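Hypothetical protein Rv2991 (Mycobacterium tuberculosis, PDB 1RFE) is of unknown function but belongs to the split-barrel flavin-binding family, probably binds coenzyme F420 and may act as an oxidoreductase on CH-CH groups. Local coordinates at residues A[30-35]-A[61-66]; A[70-75]-A[134-139]; A[95-98]-A[102-105]; A[106-111]-A[125-130]; A[13-18]-A[141-146]. One frame throughout, in Å; residues are numbered along the deposited sequence. Where two conformers were deposited one is given.

How the contacts relate
Contact 5 opens first, on helix 12-21, and closes last, on strand 140-145, so the other four are nested inside its loop. Contact 1 closes within it, joining the turn after strand 25-30 to helix 59-66, before contact 2 opens on strand 69-76. Contact 2 spans the sheet interior to strand 131-138 and encloses contacts 3 and 4, which follow each other in series and share helix 98-112; no two loops cross. Direct packing ties neighbours together: L64 on V70 and V134 joins contacts 1 and 2, F18 on L74 joins 2 and 5, and V104 on M128 joins 3 and 4.

Contact 1 of 5, residues A[30-35]-A[61-66]; sequences IGPDGQ and AVNLRR
The amide of N63 lies broadside to the backbone carbonyl of I30. I30 O stands 3.3 Å from N63 CG and is equally far, 3.7 Å, from N63 OD1 and N63 ND2, which places the oxygen over the flat face of the amide and not at either end of it. No hydrogen bond links the two residues directly. N63 CG is anti to its own carbonyl carbon (chi1 -68°), and this carries the amide from the helix across to the loop, where the ring of P32 meets it obliquely, P32 CD lying 3.7 Å from N63 ND2.

The polar ends of the amide are engaged elsewhere: OD1 is hydrogen-bonded to H37 ND1 and T29 OG1, and ND2 makes a weak bond to Q59 OE1. T29 and H37 lie on the hairpin strands and Q59 in the helix's first turn; together they would set the amide's rotation. A water bridges the two backbones, donating to I30 O at 2.8 Å and to N63 O at 3.1 Å.

The loop also has bonds of its own. G34 N bonds to G31 O at 2.9 Å in a type I turn, D33 OD1 accepts from Q35 N in an Asx turn, and G31 N reaches Q35 O. The arrangement is a β-hairpin end, between strands 25-30 and 36-46, docked on helix 59-66 mainly through N63 and the water.

Contact 2 of 5, residues A[70-75]-A[134-139]; sequences VSFLLE and VRIVAR
V70, F72 and I136 meet inside the curled antiparallel sheet, consistent with the split β-barrel of the pyridoxamine 5'-phosphate oxidase family. Strands 69-76 and 131-138 are not paired with each other; both are hydrogen-bonded to strand 84-95, and the nearest CA atoms across the contact, those of V70 and I136, are 7.7 Å apart. The evidence is therefore of side chains packing across the interior, with no backbone bond between the segments.

I136 supplies both branches. Its CG1 arm is anti to the carbonyl carbon (chi1 -60°) and fully extended beyond, so that CD1 is carried to the ring of F72, while the CG2 methyl faces V70. The I136 and F72 side chains cross at about a right angle. I50 touches both of them, and L52 also packs on I136, so strand 49-55 extends the apolar cluster.

The alternate residues of strand 131-138 turn elsewhere: R135 forms salt bridges with E93 and E49, and V137 CG2 rests over the centre of its guanidinium, 3.5 Å above the plane. Within the core, I136 CG2 lies a looser 4.5 Å from V70 CG2, and I136 CD1 comes obliquely to the ring at 4.0 Å from F72 CD1.

Contact 3 of 5, residues A[95-98]-A[102-105]; sequences VEEP and HRVG
H102 N donates to P98 O at 3.1 Å, with an N-H...O angle of 153°, and this is the hydrogen bond that joins the two segments. The donor is tilted 24° from the carbonyl plane, and the four-residue spacing identifies a helical bond of the first turn. The same oxygen has H102 CB beside it at 3.6 Å. With CG anti to the backbone N (chi1 176°), the imidazole is carried away from P98, and the histidine side chain reaches K121 instead.

A second, weaker link is electrostatic. E97 OE1 and R103 NH2 are 4.5 Å apart, and the oxygen lies well out of the guanidinium plane, so no N-H points at it; the attraction is one of charge alone.

What positions the glutamate is its role as N-cap. Its OE2 is hydrogen-bonded to E99 N and its OE1 to A100 N, which occupies both carboxylate oxygens with backbone amides of the first turn, a region where the helix dipole would probably stabilise a negative group.

Further out, V95 ends strand 84-95 with a backbone bond to G133 of strand 131-138, and helix 98-112 then starts, laying V104 on W51 of strand 49-55 and R103 on I46 of strand 36-46.

Contact 4 of 5, residues A[106-111]-A[125-130]; sequences VSVWER and DQMMNK
M127, modelled as selenomethionine, reaches from helix 122-127 to V108 and W109 on helix 98-112, and its end forms the tight part of the contact. V108 CG1 touches both atoms at that end, lying 4.1 Å from M127 SE and equally far from M127 CE. The CE methyl also approaches the indole of W109, 4.1 Å from W109 CE3, arriving at the edge of the ring and near its plane. The methionine CG is anti to the backbone N (chi1 165°), which extends the chain toward helix 98-112, and a bend at chi3 (-69°) then turns CE so that the methyl meets both partners.

Even here the CA atoms of W109 and M127, the nearest pair, are 9.4 Å apart, so the M127 side chain spans the interval. On the outer side D125 and Q126 are exposed, and D125 holds K121 in a salt bridge. M128 points differently and packs on L101 and V104 of helix 98-112.

Polar groups of helix 98-112 are bound elsewhere: W109 NE1 to P115 O, S107 OG to V45 N, and R111 NE to Y43 O. No hydrogen bond crosses between the segments. The contact between them is apolar, consistent with van der Waals packing of the thioether end, carried here by selenium in place of sulfur, against a valine methyl and an aromatic edge, which would place little directional demand on the helices.

Contact 5 of 5, residues A[13-18]-A[141-146]; sequences AEIADF and TRSWDH
Helix 12-21 packs against strand 140-145 with the CA atoms of I15 and S143, the nearest pair, 7.7 Å apart. This is a helix-on-sheet contact: strand 140-145 is hydrogen-bonded to strand 84-95 of the antiparallel sheet, and no hydrogen bond runs between the helix and strand segments themselves.

I15 carries the contact with its outermost methyl. CG1 is anti to the carbonyl carbon (chi1 -70°) and the arm continues extended, so that CD1 is delivered to the strand between two side chains on the same side of it. I15 CD1 lies 4.0 Å from S143 OG and 4.2 Å from S143 CB, and it reaches T141 CG2 at 4.3 Å.

The hydroxyl against which the methyl rests accepts from M10 N, and the backbone N of S143 donates to Q4 OE1, so the chain before the helix is bound to this strand as well. One turn on from I15, F18 packs on L74 and V86, joining the helix to strands 69-76 and 84-95. E14 OE1 and D145 OD2 are 5.7 Å apart; any repulsion would be weak and probably lessened by the E14 salt bridge to K148.

R142 turns to the far side of the strand and curls back on it: its NH1 donates to T141 O at 2.9 Å, with the oxygen close to the guanidinium plane but the donor 45° above the carbonyl plane.

Contact 1 of 5, residues A[30-35]-A[61-66]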
# COMPACT_ATOMS: atom_id res chain seq x y z
N ILE A 30 9.03 6.93 9.89
CA ILE A 30 10.25 7.58 10.28
C ILE A 30 10.55 7.17 11.72
O ILE A 30 9.76 7.39 12.59
CB ILE A 30 10.08 9.10 10.19
CG1 ILE A 30 9.82 9.46 8.75
CG2 ILE A 30 11.38 9.84 10.73
CD1 ILE A 30 9.63 10.92 8.52
N GLY A 31 11.69 6.50 11.93
CA GLY A 31 12.07 6.12 13.26
C GLY A 31 12.37 7.31 14.13
O GLY A 31 12.54 8.41 13.63
N PRO A 32 12.48 7.09 15.44
CA PRO A 32 12.73 8.20 16.37
C PRO A 32 14.05 8.95 16.17
O PRO A 32 14.15 10.10 16.60
CB PRO A 32 12.72 7.52 17.78
CG PRO A 32 12.78 6.11 17.57
CD PRO A 32 12.35 5.81 16.13
N ASP A 33 15.03 8.33 15.53
CA ASP A 33 16.30 9.04 15.18
C ASP A 33 16.37 9.44 13.71
O ASP A 33 17.44 9.82 13.20
CB ASP A 33 17.53 8.17 15.55
CG ASP A 33 17.55 6.84 14.82
OD1 ASP A 33 16.57 6.48 14.11
OD2 ASP A 33 18.52 6.08 14.86
N GLY A 34 15.22 9.40 13.03
CA GLY A 34 15.13 9.75 11.65
C GLY A 34 15.34 8.64 10.65
O GLY A 34 15.12 8.85 9.44
N GLN A 35 15.77 7.47 11.11
CA GLN A 35 15.98 6.26 10.27
C GLN A 35 14.72 5.76 9.63
O GLN A 35 13.76 5.54 10.32
CB GLN A 35 16.57 5.11 11.09
CG GLN A 35 16.90 3.84 10.26
CD GLN A 35 18.17 3.92 9.46
OE1 GLN A 35 19.15 4.47 9.92
NE2 GLN A 35 18.19 3.26 8.29
N ALA A 61 2.98 2.29 14.51
CA ALA A 61 1.99 3.17 15.13
C ALA A 61 2.65 4.22 16.04
O ALA A 61 2.23 5.36 16.05
CB ALA A 61 1.00 2.37 15.91
N VAL A 62 3.67 3.81 16.77
CA VAL A 62 4.48 4.71 17.59
C VAL A 62 5.25 5.73 16.75
O VAL A 62 5.18 6.92 17.01
CB VAL A 62 5.43 3.91 18.57
CG1 VAL A 62 6.60 4.79 19.09
CG2 VAL A 62 4.62 3.35 19.72
N ASN A 63 5.87 5.28 15.66
CA ASN A 63 6.52 6.23 14.74
C ASN A 63 5.51 7.22 14.22
O ASN A 63 5.75 8.45 14.11
CB ASN A 63 7.16 5.53 13.54
CG ASN A 63 8.35 4.67 13.88
OD1 ASN A 63 8.77 3.86 13.02
ND2 ASN A 63 8.90 4.78 15.12
N LEU A 64 4.33 6.72 13.91
CA LEU A 64 3.40 7.55 13.20
C LEU A 64 2.69 8.64 14.04
O LEU A 64 2.24 9.62 13.50
CB LEU A 64 2.36 6.70 12.50
CG LEU A 64 2.85 6.05 11.22
CD1 LEU A 64 1.76 5.10 10.69
CD2 LEU A 64 3.25 7.03 10.18
N ARG A 65 2.56 8.42 15.32
CA ARG A 65 1.92 9.39 16.21
C ARG A 65 2.91 10.50 16.46
O ARG A 65 2.52 11.67 16.59
CB ARG A 65 1.52 8.73 17.54
CG ARG A 65 0.21 7.89 17.47
CD ARG A 65 -0.24 7.27 18.80
NE ARG A 65 -1.06 6.08 18.59
CZ ARG A 65 -0.70 4.78 18.81
NH1 ARG A 65 0.50 4.44 19.27
NH2 ARG A 65 -1.59 3.82 18.55
N ARG A 66 4.19 10.12 16.52
CA ARG A 66 5.31 11.06 16.72
C ARG A 66 5.56 11.87 15.45
O ARG A 66 5.84 13.05 15.53
CB ARG A 66 6.58 10.28 17.14
CG ARG A 66 7.77 11.19 17.52
CD ARG A 66 9.06 10.50 17.96
O HOH W 1 8.72 9.29 14.30

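Contact 2 of 5, residues A[70-75]-A[134-139]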
# COMPACT_ATOMS: atom_id res chain seq x y z
N VAL A 70 4.68 9.45 5.94
CA VAL A 70 4.80 8.09 5.44
C VAL A 70 5.13 8.08 3.97
O VAL A 70 4.82 9.04 3.22
CB VAL A 70 3.49 7.25 5.52
CG1 VAL A 70 3.38 6.63 6.78
CG2 VAL A 70 2.21 8.06 5.17
N SER A 71 5.77 6.98 3.55
CA SER A 71 5.88 6.65 2.13
C SER A 71 5.40 5.24 1.91
O SER A 71 5.55 4.36 2.80
CB SER A 71 7.32 6.76 1.65
OG SER A 71 7.79 8.06 1.88
N PHE A 72 4.83 4.99 0.74
CA PHE A 72 4.33 3.63 0.44
C PHE A 72 4.57 3.36 -1.01
O PHE A 72 4.24 4.19 -1.85
CB PHE A 72 2.85 3.53 0.82
CG PHE A 72 2.31 2.13 0.87
CD1 PHE A 72 2.52 1.33 1.96
CD2 PHE A 72 1.57 1.62 -0.19
CE1 PHE A 72 2.01 0.04 1.99
CE2 PHE A 72 1.05 0.35 -0.16
CZ PHE A 72 1.27 -0.44 0.94
N LEU A 73 5.15 2.19 -1.32
CA LEU A 73 5.56 1.84 -2.67
C LEU A 73 4.99 0.48 -3.10
O LEU A 73 5.11 -0.51 -2.40
CB LEU A 73 7.10 1.82 -2.78
CG LEU A 73 7.73 1.59 -4.19
CD1 LEU A 73 9.10 2.22 -4.37
CD2 LEU A 73 7.90 0.10 -4.52
N LEU A 74 4.38 0.47 -4.28
CA LEU A 74 3.91 -0.72 -4.95
C LEU A 74 4.65 -0.88 -6.26
O LEU A 74 4.80 0.08 -7.00
CB LEU A 74 2.41 -0.60 -5.27
CG LEU A 74 1.42 -0.61 -4.11
CD1 LEU A 74 0.06 -0.13 -4.52
CD2 LEU A 74 1.36 -2.04 -3.53
N GLU A 75 5.05 -2.10 -6.59
CA GLU A 75 5.81 -2.35 -7.78
C GLU A 75 5.61 -3.77 -8.25
O GLU A 75 5.48 -4.70 -7.43
CB GLU A 75 7.31 -2.03 -7.48
CG GLU A 75 8.38 -3.06 -7.82
CD GLU A 75 8.37 -4.33 -7.00
OE1 GLU A 75 8.26 -4.27 -5.76
OE2 GLU A 75 8.50 -5.40 -7.63
N VAL A 134 -4.73 2.57 9.71
CA VAL A 134 -3.80 3.58 9.27
C VAL A 134 -4.19 4.00 7.87
O VAL A 134 -3.99 3.26 6.91
CB VAL A 134 -2.32 3.07 9.31
CG1 VAL A 134 -1.37 4.11 8.68
CG2 VAL A 134 -1.89 2.79 10.75
N ARG A 135 -4.77 5.17 7.76
CA ARG A 135 -5.17 5.69 6.49
C ARG A 135 -4.01 6.45 5.85
O ARG A 135 -3.52 7.39 6.42
CB ARG A 135 -6.39 6.58 6.68
CG ARG A 135 -6.94 7.34 5.49
CD ARG A 135 -8.07 8.29 5.97
NE ARG A 135 -8.39 9.43 5.14
CZ ARG A 135 -8.08 10.73 5.39
NH1 ARG A 135 -7.42 11.17 6.48
NH2 ARG A 135 -8.48 11.64 4.50
N ILE A 136 -3.62 6.04 4.65
CA ILE A 136 -2.57 6.69 3.88
C ILE A 136 -3.17 7.76 2.97
O ILE A 136 -4.00 7.50 2.06
CB ILE A 136 -1.75 5.66 3.12
CG1 ILE A 136 -1.14 4.73 4.19
CG2 ILE A 136 -0.68 6.36 2.22
CD1 ILE A 136 -0.27 3.64 3.71
N VAL A 137 -2.76 8.99 3.23
CA VAL A 137 -3.18 10.11 2.39
C VAL A 137 -1.99 10.63 1.60
O VAL A 137 -1.03 11.12 2.17
CB VAL A 137 -3.72 11.24 3.23
CG1 VAL A 137 -4.25 12.35 2.27
CG2 VAL A 137 -4.81 10.73 4.11
N ALA A 138 -2.06 10.51 0.28
CA ALA A 138 -0.95 10.86 -0.54
C ALA A 138 -0.99 12.38 -0.83
O ALA A 138 -2.05 12.95 -1.08
CB ALA A 138 -1.02 10.09 -1.82
N ARG A 139 0.17 13.02 -0.80
CA ARG A 139 0.31 14.38 -1.28
C ARG A 139 1.16 14.44 -2.54
O ARG A 139 1.08 15.40 -3.25
CB ARG A 139 0.98 15.26 -0.26
CG ARG A 139 0.60 14.92 1.14
CD ARG A 139 -0.03 15.97 1.90
NE ARG A 139 -1.48 15.68 1.85
CZ ARG A 139 -2.31 16.08 2.80
NH1 ARG A 139 -1.82 16.77 3.83
NH2 ARG A 139 -3.60 15.83 2.75

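Contact 3 of 5, residues A[95-98]-A[102-105]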
# COMPACT_ATOMS: atom_id res chain seq x y z
N VAL A 95 -6.59 5.79 13.22
CA VAL A 95 -8.02 5.79 13.40
C VAL A 95 -8.32 4.61 14.26
O VAL A 95 -7.90 3.51 13.91
CB VAL A 95 -8.69 5.61 12.01
CG1 VAL A 95 -10.21 5.30 12.09
CG2 VAL A 95 -8.43 6.80 11.16
N GLU A 96 -9.03 4.79 15.39
CA GLU A 96 -9.55 3.65 16.16
C GLU A 96 -11.10 3.59 16.21
O GLU A 96 -11.69 2.78 16.92
CB GLU A 96 -8.97 3.60 17.60
CG GLU A 96 -8.81 4.94 18.28
CD GLU A 96 -8.21 4.85 19.71
OE1 GLU A 96 -6.96 4.95 19.84
OE2 GLU A 96 -8.97 4.72 20.69
N GLU A 97 -11.74 4.45 15.43
CA GLU A 97 -13.20 4.38 15.31
C GLU A 97 -13.72 2.98 14.80
O GLU A 97 -13.31 2.48 13.77
CB GLU A 97 -13.68 5.52 14.42
CG GLU A 97 -15.13 5.84 14.59
CD GLU A 97 -15.93 5.04 13.62
OE1 GLU A 97 -15.54 5.10 12.42
OE2 GLU A 97 -16.87 4.32 14.05
N PRO A 98 -14.61 2.35 15.56
CA PRO A 98 -14.92 0.93 15.31
C PRO A 98 -15.53 0.65 13.93
O PRO A 98 -15.19 -0.36 13.36
CB PRO A 98 -15.88 0.56 16.44
CG PRO A 98 -16.47 1.85 16.88
CD PRO A 98 -15.34 2.88 16.73
N HIS A 102 -13.75 -1.95 11.16
CA HIS A 102 -14.46 -3.08 10.63
C HIS A 102 -14.37 -3.08 9.07
O HIS A 102 -14.12 -4.13 8.46
CB HIS A 102 -15.92 -3.05 11.10
CG HIS A 102 -16.74 -4.13 10.51
ND1 HIS A 102 -16.56 -5.45 10.86
CD2 HIS A 102 -17.66 -4.12 9.51
CE1 HIS A 102 -17.39 -6.20 10.16
NE2 HIS A 102 -18.07 -5.42 9.33
N ARG A 103 -14.52 -1.91 8.45
CA ARG A 103 -14.28 -1.74 7.00
C ARG A 103 -12.84 -2.15 6.56
O ARG A 103 -12.67 -2.75 5.50
CB ARG A 103 -14.55 -0.28 6.60
CG ARG A 103 -16.00 0.15 6.78
CD ARG A 103 -16.42 1.39 6.00
NE ARG A 103 -15.92 2.59 6.66
CZ ARG A 103 -16.61 3.42 7.47
NH1 ARG A 103 -17.89 3.27 7.71
NH2 ARG A 103 -15.98 4.45 8.03
N VAL A 104 -11.83 -1.82 7.37
CA VAL A 104 -10.44 -2.25 7.13
C VAL A 104 -10.41 -3.76 7.17
O VAL A 104 -9.93 -4.40 6.22
CB VAL A 104 -9.41 -1.58 8.12
CG1 VAL A 104 -8.03 -2.26 8.06
CG2 VAL A 104 -9.27 -0.14 7.78
N GLY A 105 -11.03 -4.35 8.20
CA GLY A 105 -10.97 -5.78 8.41
C GLY A 105 -11.65 -6.52 7.27
O GLY A 105 -11.13 -7.53 6.79

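Contact 4 of 5, residues A[106-111]-A[125-130]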
# COMPACT_ATOMS: atom_id res chain seq x y z
N VAL A 106 -12.77 -5.97 6.79
CA VAL A 106 -13.55 -6.55 5.72
C VAL A 106 -12.83 -6.47 4.39
O VAL A 106 -12.95 -7.39 3.56
CB VAL A 106 -14.97 -5.95 5.71
CG1 VAL A 106 -15.70 -6.16 4.38
CG2 VAL A 106 -15.80 -6.57 6.89
N SER A 107 -12.13 -5.37 4.14
CA SER A 107 -11.43 -5.17 2.89
C SER A 107 -10.25 -6.12 2.81
O SER A 107 -10.01 -6.70 1.75
CB SER A 107 -11.06 -3.68 2.63
OG SER A 107 -10.07 -3.59 1.64
N VAL A 108 -9.54 -6.31 3.91
CA VAL A 108 -8.43 -7.20 3.97
C VAL A 108 -8.90 -8.66 3.79
O VAL A 108 -8.26 -9.44 3.09
CB VAL A 108 -7.63 -7.10 5.32
CG1 VAL A 108 -6.73 -8.33 5.50
CG2 VAL A 108 -6.78 -5.79 5.37
N TRP A 109 -10.01 -8.99 4.43
CA TRP A 109 -10.64 -10.27 4.29
C TRP A 109 -11.03 -10.57 2.85
O TRP A 109 -10.72 -11.63 2.34
CB TRP A 109 -11.86 -10.38 5.17
CG TRP A 109 -12.52 -11.70 5.11
CD1 TRP A 109 -13.48 -12.13 4.22
CD2 TRP A 109 -12.30 -12.76 6.00
NE1 TRP A 109 -13.86 -13.41 4.54
CE2 TRP A 109 -13.13 -13.82 5.63
CE3 TRP A 109 -11.48 -12.91 7.15
CZ2 TRP A 109 -13.16 -15.02 6.33
CZ3 TRP A 109 -11.50 -14.09 7.82
CH2 TRP A 109 -12.34 -15.14 7.41
N GLU A 110 -11.64 -9.62 2.18
CA GLU A 110 -12.06 -9.80 0.83
C GLU A 110 -10.90 -9.81 -0.16
O GLU A 110 -10.93 -10.54 -1.15
CB GLU A 110 -13.07 -8.74 0.48
CG GLU A 110 -14.43 -9.03 1.16
CD GLU A 110 -15.58 -8.22 0.61
OE1 GLU A 110 -15.35 -7.05 0.24
OE2 GLU A 110 -16.72 -8.76 0.59
N ARG A 111 -9.83 -9.09 0.17
CA ARG A 111 -8.72 -8.94 -0.70
C ARG A 111 -7.81 -10.18 -0.64
O ARG A 111 -7.19 -10.55 -1.62
CB ARG A 111 -7.96 -7.64 -0.44
CG ARG A 111 -8.62 -6.38 -1.03
CD ARG A 111 -8.02 -5.04 -0.54
NE ARG A 111 -6.57 -5.12 -0.66
CZ ARG A 111 -5.87 -5.09 -1.80
NH1 ARG A 111 -6.42 -4.83 -2.98
NH2 ARG A 111 -4.57 -5.29 -1.76
N ASP A 125 -13.53 -9.52 13.61
CA ASP A 125 -13.44 -8.90 14.94
C ASP A 125 -12.11 -9.26 15.60
O ASP A 125 -11.48 -8.43 16.21
CB ASP A 125 -14.61 -9.35 15.88
CG ASP A 125 -15.99 -8.68 15.55
OD1 ASP A 125 -16.05 -7.62 14.85
OD2 ASP A 125 -17.09 -9.18 15.98
N GLN A 126 -11.68 -10.52 15.47
CA GLN A 126 -10.46 -10.97 16.13
C GLN A 126 -9.17 -10.50 15.45
O GLN A 126 -8.20 -10.16 16.12
CB GLN A 126 -10.44 -12.51 16.23
CG GLN A 126 -9.71 -13.06 17.43
CD GLN A 126 -9.72 -14.60 17.38
OE1 GLN A 126 -10.63 -15.24 17.92
NE2 GLN A 126 -8.73 -15.17 16.72
N MSE A 127 -9.16 -10.48 14.14
CA MSE A 127 -8.06 -9.89 13.37
C MSE A 127 -7.83 -8.42 13.79
O MSE A 127 -6.69 -7.96 13.91
CB MSE A 127 -8.37 -9.99 11.86
CG MSE A 127 -7.49 -9.11 10.91
SE MSE A 127 -8.42 -8.75 9.17
CE MSE A 127 -8.35 -10.57 8.48
N MSE A 128 -8.92 -7.71 14.05
CA MSE A 128 -8.87 -6.26 14.27
C MSE A 128 -8.85 -5.85 15.77
O MSE A 128 -8.78 -4.67 16.08
CB MSE A 128 -10.05 -5.59 13.58
CG MSE A 128 -10.04 -5.67 12.09
SE MSE A 128 -8.36 -5.06 11.24
CE MSE A 128 -8.51 -3.10 11.67
N ASN A 129 -8.93 -6.85 16.64
CA ASN A 129 -8.87 -6.69 18.11
C ASN A 129 -7.55 -6.05 18.59
O ASN A 129 -6.49 -6.56 18.31
CB ASN A 129 -9.04 -8.08 18.76
CG ASN A 129 -9.06 -8.01 20.27
OD1 ASN A 129 -8.26 -8.68 20.96
ND2 ASN A 129 -9.97 -7.20 20.81
N LYS A 130 -7.64 -4.91 19.26
CA LYS A 130 -6.44 -4.16 19.75
C LYS A 130 -5.58 -3.63 18.60
O LYS A 130 -4.36 -3.43 18.73
CB LYS A 130 -5.54 -5.00 20.69
CG LYS A 130 -6.26 -5.88 21.71
CD LYS A 130 -6.54 -5.16 23.03
CE LYS A 130 -6.95 -6.16 24.13
NZ LYS A 130 -8.39 -6.14 24.46

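Contact 5 of 5, residues A[13-18]-A[141-146]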
# COMPACT_ATOMS: atom_id res chain seq x y z
N ALA A 13 -6.83 6.39 -13.36
CA ALA A 13 -7.60 5.18 -13.36
C ALA A 13 -6.71 3.95 -13.38
O ALA A 13 -7.04 2.96 -12.80
CB ALA A 13 -8.59 5.14 -14.56
N GLU A 14 -5.59 4.00 -14.08
CA GLU A 14 -4.63 2.87 -14.09
C GLU A 14 -4.00 2.63 -12.71
O GLU A 14 -3.83 1.51 -12.29
CB GLU A 14 -3.53 3.15 -15.13
CG GLU A 14 -4.00 2.99 -16.59
CD GLU A 14 -2.99 3.52 -17.61
OE1 GLU A 14 -2.04 4.27 -17.27
OE2 GLU A 14 -3.12 3.16 -18.77
N ILE A 15 -3.72 3.71 -11.99
CA ILE A 15 -3.16 3.64 -10.63
C ILE A 15 -4.19 2.99 -9.71
O ILE A 15 -3.88 2.05 -8.99
CB ILE A 15 -2.81 5.05 -10.13
CG1 ILE A 15 -1.62 5.61 -10.89
CG2 ILE A 15 -2.51 5.10 -8.59
CD1 ILE A 15 -1.43 7.13 -10.68
N ALA A 16 -5.41 3.47 -9.79
CA ALA A 16 -6.52 2.83 -9.06
C ALA A 16 -6.59 1.32 -9.26
O ALA A 16 -6.58 0.59 -8.30
CB ALA A 16 -7.84 3.52 -9.36
N ASP A 17 -6.60 0.86 -10.52
CA ASP A 17 -6.58 -0.56 -10.85
C ASP A 17 -5.38 -1.27 -10.28
O ASP A 17 -5.51 -2.37 -9.77
CB ASP A 17 -6.62 -0.81 -12.40
CG ASP A 17 -7.96 -0.40 -13.03
OD1 ASP A 17 -8.87 0.09 -12.28
OD2 ASP A 17 -8.22 -0.51 -14.28
N PHE A 18 -4.23 -0.62 -10.32
CA PHE A 18 -2.99 -1.22 -9.84
C PHE A 18 -3.01 -1.39 -8.29
O PHE A 18 -2.61 -2.41 -7.77
CB PHE A 18 -1.76 -0.40 -10.32
CG PHE A 18 -0.44 -1.02 -9.98
CD1 PHE A 18 -0.03 -2.19 -10.62
CD2 PHE A 18 0.42 -0.42 -9.03
CE1 PHE A 18 1.21 -2.77 -10.32
CE2 PHE A 18 1.62 -0.99 -8.72
CZ PHE A 18 2.04 -2.18 -9.36
N THR A 141 2.62 11.77 -5.67
CA THR A 141 2.45 10.52 -6.32
C THR A 141 3.34 10.54 -7.54
O THR A 141 3.31 11.48 -8.31
CB THR A 141 1.03 10.37 -6.77
OG1 THR A 141 0.19 10.29 -5.62
CG2 THR A 141 0.82 9.03 -7.51
N ARG A 142 4.10 9.48 -7.70
CA ARG A 142 4.87 9.22 -8.88
C ARG A 142 4.52 7.82 -9.35
O ARG A 142 4.38 6.90 -8.54
CB ARG A 142 6.36 9.34 -8.60
CG ARG A 142 6.87 10.77 -8.45
CD ARG A 142 6.66 11.64 -9.71
NE ARG A 142 7.11 13.01 -9.53
CZ ARG A 142 6.35 14.01 -9.07
NH1 ARG A 142 5.07 13.80 -8.74
NH2 ARG A 142 6.87 15.24 -8.94
N SER A 143 4.33 7.66 -10.66
CA SER A 143 4.04 6.33 -11.20
C SER A 143 4.85 6.01 -12.45
O SER A 143 5.45 6.90 -13.10
CB SER A 143 2.55 6.20 -11.53
OG SER A 143 2.11 7.16 -12.49
N TRP A 144 4.84 4.72 -12.81
CA TRP A 144 5.52 4.28 -13.98
C TRP A 144 4.95 2.96 -14.54
O TRP A 144 4.49 2.08 -13.82
CB TRP A 144 7.01 4.17 -13.74
CG TRP A 144 7.41 3.14 -12.71
CD1 TRP A 144 7.85 1.89 -12.96
CD2 TRP A 144 7.46 3.31 -11.28
NE1 TRP A 144 8.13 1.24 -11.77
CE2 TRP A 144 7.88 2.09 -10.73
CE3 TRP A 144 7.12 4.35 -10.41
CZ2 TRP A 144 8.04 1.91 -9.33
CZ3 TRP A 144 7.26 4.16 -9.04
CH2 TRP A 144 7.71 2.95 -8.52
N ASP A 145 4.98 2.87 -15.85
CA ASP A 145 4.63 1.62 -16.55
C ASP A 145 5.47 1.55 -17.80
O ASP A 145 5.20 2.25 -18.79
CB ASP A 145 3.15 1.56 -16.91
CG ASP A 145 2.74 0.19 -17.44
OD1 ASP A 145 3.63 -0.66 -17.66
OD2 ASP A 145 1.56 -0.14 -17.63
N HIS A 146 6.47 0.69 -17.75
CA HIS A 146 7.45 0.62 -18.82
C HIS A 146 6.87 0.02 -20.09
O HIS A 146 7.47 0.16 -21.15
CB HIS A 146 8.71 -0.09 -18.36
CG HIS A 146 9.60 0.77 -17.52
ND1 HIS A 146 10.91 0.46 -17.27
CD2 HIS A 146 9.35 1.91 -16.82
CE1 HIS A 146 11.45 1.40 -16.50
NE2 HIS A 146 10.52 2.28 -16.22